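PDB 2ZBV: adenosyl-chloride synthase from Thermotoga maritima, which binds adenosine and probably cleaves S-adenosyl-L-methionine, using water or a halide ion as the nucleophile. Local coordinates for residues A[133-136]-A[137-141]. Residues are numbered along the deposited sequence; the frame is centred on the assembly and turned at random.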
ATOM      1  N   ALA A 133       0.095  -5.255  18.985  1.00 17.89           N
ATOM      2  CA  ALA A 133      -0.481  -6.188  18.025  1.00 18.17           C
ATOM      3  C   ALA A 133      -1.000  -7.462  18.689  1.00 20.02           C
ATOM      4  O   ALA A 133      -2.149  -7.840  18.489  1.00 20.68           O
ATOM      5  CB  ALA A 133       0.540  -6.531  16.929  1.00 14.94           C
ATOM      6  N   PRO A 134      -0.165  -8.139  19.492  1.00 19.88           N
ATOM      7  CA  PRO A 134      -0.672  -9.362  20.124  1.00 20.03           C
ATOM      8  C   PRO A 134      -1.872  -9.118  21.039  1.00 21.11           C
ATOM      9  O   PRO A 134      -2.792  -9.939  21.100  1.00 21.95           O
ATOM     10  CB  PRO A 134       0.558  -9.914  20.855  1.00 21.48           C
ATOM     11  CG  PRO A 134       1.421  -8.693  21.089  1.00 21.89           C
ATOM     12  CD  PRO A 134       1.264  -7.940  19.792  1.00 20.41           C
ATOM     13  N   VAL A 135      -1.871  -7.992  21.744  1.00 19.22           N
ATOM     14  CA  VAL A 135      -2.990  -7.668  22.617  1.00 20.08           C
ATOM     15  C   VAL A 135      -4.267  -7.502  21.790  1.00 21.90           C
ATOM     16  O   VAL A 135      -5.326  -8.037  22.148  1.00 21.59           O
ATOM     17  CB  VAL A 135      -2.705  -6.388  23.430  1.00 20.11           C
ATOM     18  CG1 VAL A 135      -3.991  -5.841  24.035  1.00 18.08           C
ATOM     19  CG2 VAL A 135      -1.712  -6.711  24.547  1.00 21.01           C
ATOM     20  N   ALA A 136      -4.167  -6.778  20.676  1.00 20.28           N
ATOM     21  CA  ALA A 136      -5.323  -6.585  19.804  1.00 19.38           C
ATOM     22  C   ALA A 136      -5.773  -7.947  19.285  1.00 19.33           C
ATOM     23  O   ALA A 136      -6.969  -8.220  19.194  1.00 20.65           O
ATOM     24  CB  ALA A 136      -4.962  -5.671  18.631  1.00 19.06           C
ATOM     25  N   ALA A 137      -4.807  -8.796  18.943  1.00 17.54           N
ATOM     26  CA  ALA A 137      -5.108 -10.129  18.435  1.00 20.24           C
ATOM     27  C   ALA A 137      -5.905 -10.952  19.449  1.00 23.14           C
ATOM     28  O   ALA A 137      -6.873 -11.614  19.079  1.00 22.14           O
ATOM     29  CB  ALA A 137      -3.825 -10.859  18.071  1.00 19.38           C
ATOM     30  N   HIS A 138      -5.494 -10.912  20.716  1.00 23.80           N
ATOM     31  CA  HIS A 138      -6.188 -11.661  21.771  1.00 25.66           C
ATOM     32  C   HIS A 138      -7.594 -11.104  22.014  1.00 26.51           C
ATOM     33  O   HIS A 138      -8.559 -11.859  22.153  1.00 27.40           O
ATOM     34  CB  HIS A 138      -5.385 -11.625  23.088  1.00 24.69           C
ATOM     35  CG  HIS A 138      -4.138 -12.457  23.065  1.00 26.22           C
ATOM     36  ND1 HIS A 138      -4.158 -13.823  22.872  1.00 28.63           N
ATOM     37  CD2 HIS A 138      -2.834 -12.115  23.200  1.00 28.31           C
ATOM     38  CE1 HIS A 138      -2.919 -14.285  22.884  1.00 30.40           C
ATOM     39  NE2 HIS A 138      -2.096 -13.270  23.081  1.00 29.53           N
ATOM     40  N   LEU A 139      -7.708  -9.783  22.066  1.00 25.84           N
ATOM     41  CA  LEU A 139      -8.999  -9.147  22.276  1.00 27.27           C
ATOM     42  C   LEU A 139      -9.963  -9.534  21.152  1.00 28.92           C
ATOM     43  O   LEU A 139     -11.118  -9.871  21.404  1.00 28.83           O
ATOM     44  CB  LEU A 139      -8.843  -7.625  22.325  1.00 25.22           C
ATOM     45  CG  LEU A 139      -8.182  -7.033  23.571  1.00 26.49           C
ATOM     46  CD1 LEU A 139      -7.877  -5.555  23.346  1.00 23.40           C
ATOM     47  CD2 LEU A 139      -9.112  -7.210  24.775  1.00 24.76           C
ATOM     48  N   ASP A 140      -9.476  -9.493  19.917  1.00 29.65           N
ATOM     49  CA  ASP A 140     -10.286  -9.834  18.751  1.00 30.73           C
ATOM     50  C   ASP A 140     -10.663 -11.310  18.797  1.00 33.31           C
ATOM     51  O   ASP A 140     -11.589 -11.756  18.117  1.00 33.39           O
ATOM     52  CB  ASP A 140      -9.502  -9.546  17.468  1.00 28.34           C
ATOM     53  CG  ASP A 140     -10.282  -9.900  16.216  1.00 28.60           C
ATOM     54  OD1 ASP A 140     -11.364  -9.313  16.008  1.00 28.35           O
ATOM     55  OD2 ASP A 140      -9.814 -10.764  15.439  1.00 28.34           O
HETATM   56  N   MSE A 141      -9.933 -12.063  19.607  1.00 35.97           N
HETATM   57  CA  MSE A 141     -10.179 -13.491  19.748  1.00 38.45           C
HETATM   58  C   MSE A 141     -11.143 -13.816  20.882  1.00 36.52           C
HETATM   59  O   MSE A 141     -11.398 -14.979  21.159  1.00 35.94           O
HETATM   60  CB  MSE A 141      -8.866 -14.218  19.997  1.00 45.07           C
HETATM   61  CG  MSE A 141      -8.476 -15.165  18.900  1.00 53.17           C
HETATM   62 SE   MSE A 141      -6.948 -16.156  19.491  1.00 68.26          SE
HETATM   63  CE  MSE A 141      -7.858 -17.382  20.698  1.00 62.26           C
TER
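V135 and L139, one turn apart on the last stretch of helix 127-140, lie side by side and point the same way, CG1 of V135 4.0 Å from CD1 of L139. V135 presents this methyl because CG1 stands anti to the backbone N (chi1 164°); L139 reaches back to it with CG anti to its own carbonyl carbon. CG of L139 also comes within 3.3 Å of O of V135, the carbonyl oxygen that accepts the hydrogen bond from L139 N. One residue back, the imidazole of H138 returns toward the preceding turn, its CD2 3.0 Å from O of P134 and the ring turned obliquely to that oxygen. O of P134 accepts a hydrogen bond from N of H138 at 2.9 Å, with the donor tilted 22° from the carbonyl plane. With it, the backbone hydrogen bonds A137 N to A133 O, L139 N to V135 O and D140 N to A136 O make four consecutive i to i+4 links. P134 N has no bond to the turn before, and the helix is kinked there. At the C-terminal end, N of M141, a selenomethionine, donates a hydrogen bond to H138 O at 2.9 Å, an i to i+3 link, while D140 OD1 makes a weak hydrogen bond to M1 N. In the N-terminal domain, A133, A136 and L139 pack on strand 62-66, and V135, A136 and L139 meet V89 of strand 87-91. P134, A137 and H138 touch I25 of helix 14-25 and A133 touches I22, so the segment rests on both the six-stranded sheet and that helix.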